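Local structure of epimerase family protein SDR39U1 (Homo sapiens, 4B4O) at residues A[107-112]-A[265-270]; A[190-195]-A[221-226]. The protein is a putative NADP-dependent oxidoreductase of the epimerase/dehydratase (short-chain dehydrogenase/reductase) family, which binds NADPH in a Rossmann-type domain. The protein carries 3 engineered substitutions. All coordinates share one frame; numbering follows the deposited sequence.

Contact 1: residues A[107-112]-A[265-270]. Engineered in segment 265-270: R270 (natural residue Gln).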
ATOM      1  N   THR A 107       4.337   1.421   3.339  1.00 13.20           N
ATOM      2  CA  THR A 107       4.500   0.056   3.848  1.00 13.42           C
ATOM      3  C   THR A 107       3.094  -0.485   4.154  1.00 12.91           C
ATOM      4  O   THR A 107       2.141  -0.151   3.429  1.00 12.53           O
ATOM      5  CB  THR A 107       5.475   0.009   5.029  1.00 13.99           C
ATOM      6  OG1 THR A 107       4.901   0.663   6.168  1.00 13.74           O
ATOM      7  CG2 THR A 107       6.777   0.712   4.668  1.00 14.68           C
ATOM      8  N   GLY A 108       2.951  -1.328   5.167  1.00 13.08           N
ATOM      9  CA  GLY A 108       1.702  -2.059   5.345  1.00 12.89           C
ATOM     10  C   GLY A 108       1.206  -2.201   6.763  1.00 12.92           C
ATOM     11  O   GLY A 108       1.959  -2.105   7.719  1.00 13.28           O
ATOM     12  N   VAL A 109      -0.085  -2.447   6.891  1.00 12.73           N
ATOM     13  CA  VAL A 109      -0.694  -2.659   8.196  1.00 12.92           C
ATOM     14  C   VAL A 109      -0.276  -3.993   8.805  1.00 13.68           C
ATOM     15  O   VAL A 109      -0.568  -4.259   9.972  1.00 14.07           O
ATOM     16  CB  VAL A 109      -2.240  -2.580   8.149  1.00 12.74           C
ATOM     17  CG1 VAL A 109      -2.702  -1.180   7.788  1.00 12.24           C
ATOM     18  CG2 VAL A 109      -2.803  -3.638   7.228  1.00 13.05           C
ATOM     19  N   ALA A 110       0.396  -4.832   8.027  1.00 14.11           N
ATOM     20  CA  ALA A 110       0.995  -6.064   8.547  1.00 15.12           C
ATOM     21  C   ALA A 110       1.878  -5.820   9.786  1.00 15.54           C
ATOM     22  O   ALA A 110       2.169  -6.755  10.532  1.00 16.50           O
ATOM     23  CB  ALA A 110       1.808  -6.727   7.454  1.00 15.65           C
ATOM     24  N   TYR A 111       2.319  -4.581   9.986  1.00 15.05           N
ATOM     25  CA  TYR A 111       3.053  -4.194  11.198  1.00 15.62           C
ATOM     26  C   TYR A 111       2.288  -4.553  12.481  1.00 16.06           C
ATOM     27  O   TYR A 111       2.890  -4.908  13.483  1.00 17.03           O
ATOM     28  CB  TYR A 111       3.332  -2.680  11.170  1.00 15.15           C
ATOM     29  CG  TYR A 111       4.230  -2.171  12.281  1.00 16.01           C
ATOM     30  CD1 TYR A 111       5.613  -2.244  12.166  1.00 16.80           C
ATOM     31  CD2 TYR A 111       3.700  -1.598  13.418  1.00 16.25           C
ATOM     32  CE1 TYR A 111       6.443  -1.785  13.165  1.00 17.85           C
ATOM     33  CE2 TYR A 111       4.518  -1.155  14.430  1.00 17.31           C
ATOM     34  CZ  TYR A 111       5.898  -1.240  14.287  1.00 18.12           C
ATOM     35  OH  TYR A 111       6.730  -0.779  15.284  1.00 19.42           O
ATOM     36  N   TYR A 112       0.965  -4.416  12.442  1.00 15.49           N
ATOM     37  CA  TYR A 112       0.121  -4.622  13.618  1.00 15.96           C
ATOM     38  C   TYR A 112      -0.339  -6.083  13.735  1.00 16.70           C
ATOM     39  O   TYR A 112      -0.776  -6.692  12.765  1.00 16.52           O
ATOM     40  CB  TYR A 112      -1.094  -3.685  13.598  1.00 15.28           C
ATOM     41  CG  TYR A 112      -0.744  -2.247  13.303  1.00 14.71           C
ATOM     42  CD1 TYR A 112       0.030  -1.500  14.173  1.00 15.24           C
ATOM     43  CD2 TYR A 112      -1.187  -1.638  12.136  1.00 13.88           C
ATOM     44  CE1 TYR A 112       0.357  -0.189  13.886  1.00 14.99           C
ATOM     45  CE2 TYR A 112      -0.872  -0.316  11.843  1.00 13.57           C
ATOM     46  CZ  TYR A 112      -0.098   0.401  12.719  1.00 14.14           C
ATOM     47  OH  TYR A 112       0.189   1.711  12.425  1.00 14.09           O
ATOM     48  N   GLN A 265      -6.318  -7.001  11.223  1.00 15.07           N
ATOM     49  CA  GLN A 265      -6.024  -6.008  12.257  1.00 15.64           C
ATOM     50  C   GLN A 265      -7.104  -4.945  12.189  1.00 14.86           C
ATOM     51  O   GLN A 265      -7.413  -4.442  11.090  1.00 13.74           O
ATOM     52  CB  GLN A 265      -4.713  -5.256  11.965  1.00 15.65           C
ATOM     53  CG  GLN A 265      -3.494  -6.059  11.556  1.00 16.34           C
ATOM     54  CD  GLN A 265      -3.465  -6.497  10.111  1.00 15.47           C
ATOM     55  OE1 GLN A 265      -4.367  -6.211   9.335  1.00 14.32           O
ATOM     56  NE2 GLN A 265      -2.384  -7.189   9.738  1.00 16.32           N
ATOM     57  N   LYS A 266      -7.634  -4.534  13.332  1.00 15.69           N
ATOM     58  CA  LYS A 266      -8.502  -3.359  13.358  1.00 15.24           C
ATOM     59  C   LYS A 266      -7.612  -2.122  13.451  1.00 15.07           C
ATOM     60  O   LYS A 266      -6.940  -1.903  14.459  1.00 16.15           O
ATOM     61  CB  LYS A 266      -9.475  -3.464  14.527  1.00 16.53           C
ATOM     62  CG  LYS A 266     -10.267  -2.208  14.871  1.00 16.64           C
ATOM     63  CD  LYS A 266     -11.126  -1.663  13.732  1.00 15.50           C
ATOM     64  CE  LYS A 266     -12.079  -0.536  14.214  1.00 16.10           C
ATOM     65  NZ  LYS A 266     -12.745  -0.673  15.566  1.00 17.93           N
ATOM     66  N   VAL A 267      -7.558  -1.329  12.388  1.00 13.98           N
ATOM     67  CA  VAL A 267      -6.630  -0.214  12.331  1.00 13.97           C
ATOM     68  C   VAL A 267      -7.404   1.096  12.217  1.00 13.61           C
ATOM     69  O   VAL A 267      -8.159   1.293  11.272  1.00 12.87           O
ATOM     70  CB  VAL A 267      -5.607  -0.356  11.170  1.00 13.52           C
ATOM     71  CG1 VAL A 267      -4.631   0.811  11.185  1.00 13.91           C
ATOM     72  CG2 VAL A 267      -4.822  -1.665  11.293  1.00 14.13           C
ATOM     73  N   ILE A 268      -7.118   2.023  13.139  1.00 14.34           N
ATOM     74  CA  ILE A 268      -7.646   3.383  13.090  1.00 14.24           C
ATOM     75  C   ILE A 268      -6.636   4.370  12.480  1.00 14.10           C
ATOM     76  O   ILE A 268      -5.464   4.385  12.843  1.00 14.74           O
ATOM     77  CB  ILE A 268      -8.020   3.848  14.488  1.00 15.39           C
ATOM     78  CG1 ILE A 268      -9.059   2.891  15.063  1.00 15.92           C
ATOM     79  CG2 ILE A 268      -8.517   5.274  14.444  1.00 15.44           C
ATOM     80  CD1 ILE A 268      -9.207   3.007  16.577  1.00 17.58           C
ATOM     81  N   PRO A 269      -7.104   5.216  11.556  1.00 13.56           N
ATOM     82  CA  PRO A 269      -6.265   6.235  10.958  1.00 13.73           C
ATOM     83  C   PRO A 269      -6.350   7.520  11.761  1.00 14.44           C
ATOM     84  O   PRO A 269      -6.857   8.533  11.268  1.00 14.42           O
ATOM     85  CB  PRO A 269      -6.884   6.404   9.574  1.00 13.10           C
ATOM     86  CG  PRO A 269      -8.338   6.153   9.783  1.00 12.85           C
ATOM     87  CD  PRO A 269      -8.466   5.249  10.988  1.00 13.10           C
ATOM     88  N   ARG A 270      -5.857   7.475  12.995  1.00 15.28           N
ATOM     89  CA  ARG A 270      -5.971   8.624  13.901  1.00 16.18           C
ATOM     90  C   ARG A 270      -5.112   9.781  13.411  1.00 16.59           C
ATOM     91  O   ARG A 270      -5.600  10.885  13.194  1.00 16.72           O
ATOM     92  CB  ARG A 270      -5.581   8.261  15.340  1.00 17.35           C
ATOM     93  CG  ARG A 270      -5.963   9.353  16.307  1.00 18.40           C
ATOM     94  CD  ARG A 270      -5.877   9.082  17.794  1.00 19.90           C
ATOM     95  NE  ARG A 270      -5.765   7.682  18.114  1.00 20.05           N
ATOM     96  CZ  ARG A 270      -6.807   6.837  18.244  1.00 19.83           C
ATOM     97  NH1 ARG A 270      -8.057   7.214  18.014  1.00 19.43           N
ATOM     98  NH2 ARG A 270      -6.578   5.576  18.581  1.00 20.23           N
TER
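Q265, the first residue of the irregular segment 265-270, makes the broadest approach to the chain leaving strand 102-108. Its CG lies anti to its own carbonyl carbon (chi1 -46°), and a bend at chi2 (79°) swings the amide across the 3-10 turn 109-111. The aliphatic part of the side chain lies alongside the end of that turn, with CG 3.9 Å from Y112 CB. At the tip, NE2 gives Y112 O a weak hydrogen bond, 3.5 Å long and bent to 142°. V109 O is about as near to this NE2, but the angle is poor; that carbonyl instead accepts from Y112 N at 2.9 Å, the bond that closes the turn. The other end of the amide, OE1, rests on a methyl, 3.7 Å from V109 CG2.

K266 turns away, and its ammonium keeps a long, weak ion pair with E119. V267 then points back in and sets CG2 between V109 and the Y112 ring, 4.1 Å from V109 CG1 and 3.7 Å from Y112 CD2, while CG1 lies against the next ring carbon, CE2. The V267 and Y112 side chains cross at about a right angle. The ring's OH hydrogen-bonds N216 and R156, so hydrogen bonds fix the hydroxyl end, while V267 packs against the CD2 side. Beyond V267 the chain departs: P269 centres an inverse gamma turn and occupies the N-cap position of helix 270-274, and the engineered R270 forms a salt bridge with D121.

Strand 102-108 belongs to the parallel sheet of a Rossmann fold, and T107 near its carboxyl end touches NADPH. The contact is thus a largely buried junction in which a loop from the C-terminal part of the chain packs over the turn that follows a cofactor-binding strand.

Contact 2: residues A[190-195]-A[221-226]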
ATOM      1  N   PHE A 190     -10.977  -6.352   8.035  1.00 13.32           N
ATOM      2  CA  PHE A 190     -10.585  -6.104   6.670  1.00 12.73           C
ATOM      3  C   PHE A 190     -10.153  -4.634   6.552  1.00 12.32           C
ATOM      4  O   PHE A 190     -10.970  -3.776   6.224  1.00 12.05           O
ATOM      5  CB  PHE A 190     -11.769  -6.418   5.765  1.00 12.48           C
ATOM      6  CG  PHE A 190     -11.443  -6.439   4.311  1.00 12.15           C
ATOM      7  CD1 PHE A 190     -10.749  -7.509   3.764  1.00 12.47           C
ATOM      8  CD2 PHE A 190     -11.858  -5.418   3.483  1.00 11.75           C
ATOM      9  CE1 PHE A 190     -10.428  -7.531   2.417  1.00 12.38           C
ATOM     10  CE2 PHE A 190     -11.567  -5.437   2.129  1.00 11.66           C
ATOM     11  CZ  PHE A 190     -10.856  -6.498   1.590  1.00 11.97           C
ATOM     12  N   PRO A 191      -8.872  -4.334   6.875  1.00 12.45           N
ATOM     13  CA  PRO A 191      -8.375  -2.964   6.687  1.00 12.17           C
ATOM     14  C   PRO A 191      -8.231  -2.685   5.197  1.00 11.81           C
ATOM     15  O   PRO A 191      -7.543  -3.441   4.503  1.00 11.92           O
ATOM     16  CB  PRO A 191      -6.995  -2.978   7.365  1.00 12.54           C
ATOM     17  CG  PRO A 191      -6.558  -4.388   7.324  1.00 12.95           C
ATOM     18  CD  PRO A 191      -7.812  -5.237   7.346  1.00 13.00           C
ATOM     19  N   TRP A 192      -8.880  -1.632   4.723  1.00 11.59           N
ATOM     20  CA  TRP A 192      -8.909  -1.350   3.308  1.00 11.45           C
ATOM     21  C   TRP A 192      -8.847   0.128   3.094  1.00 11.50           C
ATOM     22  O   TRP A 192      -9.111   0.907   4.018  1.00 11.61           O
ATOM     23  CB  TRP A 192     -10.192  -1.915   2.714  1.00 11.37           C
ATOM     24  CG  TRP A 192     -11.407  -1.217   3.245  1.00 11.41           C
ATOM     25  CD1 TRP A 192     -12.133  -1.522   4.368  1.00 11.56           C
ATOM     26  CD2 TRP A 192     -12.036  -0.013   2.694  1.00 11.54           C
ATOM     27  NE1 TRP A 192     -13.137  -0.632   4.541  1.00 11.77           N
ATOM     28  CE2 TRP A 192     -13.138   0.300   3.576  1.00 11.79           C
ATOM     29  CE3 TRP A 192     -11.789   0.807   1.588  1.00 11.69           C
ATOM     30  CZ2 TRP A 192     -13.953   1.386   3.367  1.00 12.17           C
ATOM     31  CZ3 TRP A 192     -12.613   1.903   1.382  1.00 12.08           C
ATOM     32  CH2 TRP A 192     -13.681   2.180   2.255  1.00 12.31           C
ATOM     33  N   ILE A 193      -8.531   0.531   1.869  1.00 11.60           N
ATOM     34  CA  ILE A 193      -8.609   1.930   1.452  1.00 11.87           C
ATOM     35  C   ILE A 193      -8.877   1.979  -0.048  1.00 12.13           C
ATOM     36  O   ILE A 193      -8.410   1.121  -0.803  1.00 12.18           O
ATOM     37  CB  ILE A 193      -7.308   2.699   1.774  1.00 12.07           C
ATOM     38  CG1 ILE A 193      -7.495   4.205   1.573  1.00 12.50           C
ATOM     39  CG2 ILE A 193      -6.112   2.200   0.941  1.00 12.24           C
ATOM     40  CD1 ILE A 193      -6.354   5.023   2.153  1.00 12.75           C
ATOM     41  N   HIS A 194      -9.662   2.958  -0.479  1.00 12.49           N
ATOM     42  CA  HIS A 194      -9.881   3.172  -1.892  1.00 12.98           C
ATOM     43  C   HIS A 194      -8.626   3.764  -2.472  1.00 13.44           C
ATOM     44  O   HIS A 194      -7.987   4.610  -1.858  1.00 13.55           O
ATOM     45  CB  HIS A 194     -11.062   4.084  -2.125  1.00 13.47           C
ATOM     46  CG  HIS A 194     -11.479   4.169  -3.569  1.00 14.13           C
ATOM     47  ND1 HIS A 194     -10.852   4.961  -4.459  1.00 14.91           N
ATOM     48  CD2 HIS A 194     -12.479   3.508  -4.273  1.00 14.25           C
ATOM     49  CE1 HIS A 194     -11.439   4.834  -5.657  1.00 15.56           C
ATOM     50  NE2 HIS A 194     -12.430   3.943  -5.544  1.00 15.12           N
ATOM     51  N   ILE A 195      -8.253   3.302  -3.660  1.00 13.85           N
ATOM     52  CA  ILE A 195      -7.026   3.758  -4.285  1.00 14.47           C
ATOM     53  C   ILE A 195      -6.966   5.273  -4.377  1.00 15.13           C
ATOM     54  O   ILE A 195      -5.906   5.847  -4.239  1.00 15.44           O
ATOM     55  CB  ILE A 195      -6.806   3.170  -5.704  1.00 15.17           C
ATOM     56  CG1 ILE A 195      -5.423   3.621  -6.218  1.00 15.97           C
ATOM     57  CG2 ILE A 195      -7.931   3.615  -6.657  1.00 15.80           C
ATOM     58  CD1 ILE A 195      -4.562   2.570  -6.824  1.00 16.36           C
ATOM     59  N   SER A 221     -12.973   2.753   8.727  1.00 13.68           N
ATOM     60  CA  SER A 221     -14.055   1.793   8.607  1.00 13.67           C
ATOM     61  C   SER A 221     -13.763   0.619   9.524  1.00 13.78           C
ATOM     62  O   SER A 221     -12.628   0.427   9.952  1.00 13.70           O
ATOM     63  CB  SER A 221     -14.160   1.340   7.143  1.00 13.02           C
ATOM     64  OG  SER A 221     -14.896   0.146   6.977  1.00 12.91           O
ATOM     65  N   SER A 222     -14.788  -0.146   9.831  1.00 14.13           N
ATOM     66  CA  SER A 222     -14.652  -1.322  10.692  1.00 14.48           C
ATOM     67  C   SER A 222     -15.044  -2.602   9.956  1.00 14.13           C
ATOM     68  O   SER A 222     -15.440  -3.580  10.585  1.00 14.66           O
ATOM     69  CB  SER A 222     -15.546  -1.165  11.934  1.00 15.61           C
ATOM     70  OG  SER A 222     -15.076  -0.079  12.688  1.00 16.10           O
ATOM     71  N   ALA A 223     -14.946  -2.584   8.637  1.00 13.39           N
ATOM     72  CA  ALA A 223     -15.355  -3.722   7.852  1.00 13.14           C
ATOM     73  C   ALA A 223     -14.671  -4.979   8.351  1.00 13.38           C
ATOM     74  O   ALA A 223     -13.493  -4.960   8.702  1.00 13.39           O
ATOM     75  CB  ALA A 223     -15.044  -3.515   6.374  1.00 12.47           C
ATOM     76  N   THR A 224     -15.446  -6.067   8.397  1.00 13.75           N
ATOM     77  CA  THR A 224     -14.894  -7.423   8.483  1.00 14.06           C
ATOM     78  C   THR A 224     -14.860  -7.976   7.058  1.00 13.54           C
ATOM     79  O   THR A 224     -15.503  -7.436   6.164  1.00 13.08           O
ATOM     80  CB  THR A 224     -15.759  -8.354   9.358  1.00 15.00           C
ATOM     81  OG1 THR A 224     -17.054  -8.494   8.751  1.00 14.91           O
ATOM     82  CG2 THR A 224     -15.873  -7.823  10.775  1.00 15.77           C
ATOM     83  N   ASN A 225     -14.134  -9.065   6.856  1.00 13.82           N
ATOM     84  CA  ASN A 225     -14.126  -9.733   5.561  1.00 13.61           C
ATOM     85  C   ASN A 225     -15.519 -10.198   5.105  1.00 13.70           C
ATOM     86  O   ASN A 225     -15.835 -10.088   3.928  1.00 13.32           O
ATOM     87  CB  ASN A 225     -13.154 -10.920   5.575  1.00 14.24           C
ATOM     88  CG  ASN A 225     -13.238 -11.771   4.330  1.00 14.33           C
ATOM     89  OD1 ASN A 225     -14.120 -12.624   4.207  1.00 14.73           O
ATOM     90  ND2 ASN A 225     -12.327 -11.536   3.386  1.00 14.09           N
ATOM     91  N   ALA A 226     -16.337 -10.717   6.032  1.00 14.33           N
ATOM     92  CA  ALA A 226     -17.728 -11.093   5.715  1.00 14.53           C
ATOM     93  C   ALA A 226     -18.490  -9.888   5.208  1.00 13.97           C
ATOM     94  O   ALA A 226     -19.199  -9.976   4.200  1.00 13.79           O
ATOM     95  CB  ALA A 226     -18.443 -11.674   6.916  1.00 15.47           C
TER
HETATM   96  O   HOH W   1     -12.140  -1.687   7.754  1.00  2.00           O
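An ST turn at S221 leads into the N-cap of helix 225-236, and strand 192-194 of the Rossmann sheet docks its preceding loop against this pair of motifs. Two direct hydrogen bonds join the segments. F190 N reaches A223 O at 3.0 Å and nearly straight (163°), approaching from above the carbonyl plane. W192 NE1 donates to S221 OG at 3.1 Å, with the hydroxyl oxygen close to the indole plane. Locally, the same OG accepts from A223 N, so one atom both closes the turn and receives the tryptophan, and T224 OG1 caps the helix by accepting from E227 N. A water lies between the segments, 2.8 Å from F190 O and in weaker contact with S221 O.

The apolar packing is made by A223 and F190. The A223 methyl sits obliquely by the pyrrole end of the indole, 4.1 Å from W192 CD1, and F190 CB rests on the T224 carbonyl carbon, while the F190 ring leads away to stack on F228. A leucine in place of W192, lacking the indole N-H, would probably leave S221 less firmly tied to the strand and loosen the packing against A223. Along the benzo side of the indole, W192 CZ2 meets S221 CB at 3.8 Å.

Contact 1 and contact 2 lie side by side, their centres about 11 Å apart, and both reach the same parallel sheet; in sequence, 190-195 and 221-226 fall between the two segments of contact 1. P191 is one joint: its CG lies 3.5 Å from Q265 OE1 and 3.8 Å from V109 CG2. A second touch brings K266 CE to within 3.4 Å of S222 OG. Contact 1 includes a residue of the NADPH pocket, T107, and contact 2 lies farther off: the side chain of V109 is about 7 Å and that of W192 about 9 Å from the cofactor. V160, an NADP-binding residue, lies about 9 Å and 8 Å from them, side chain to side chain.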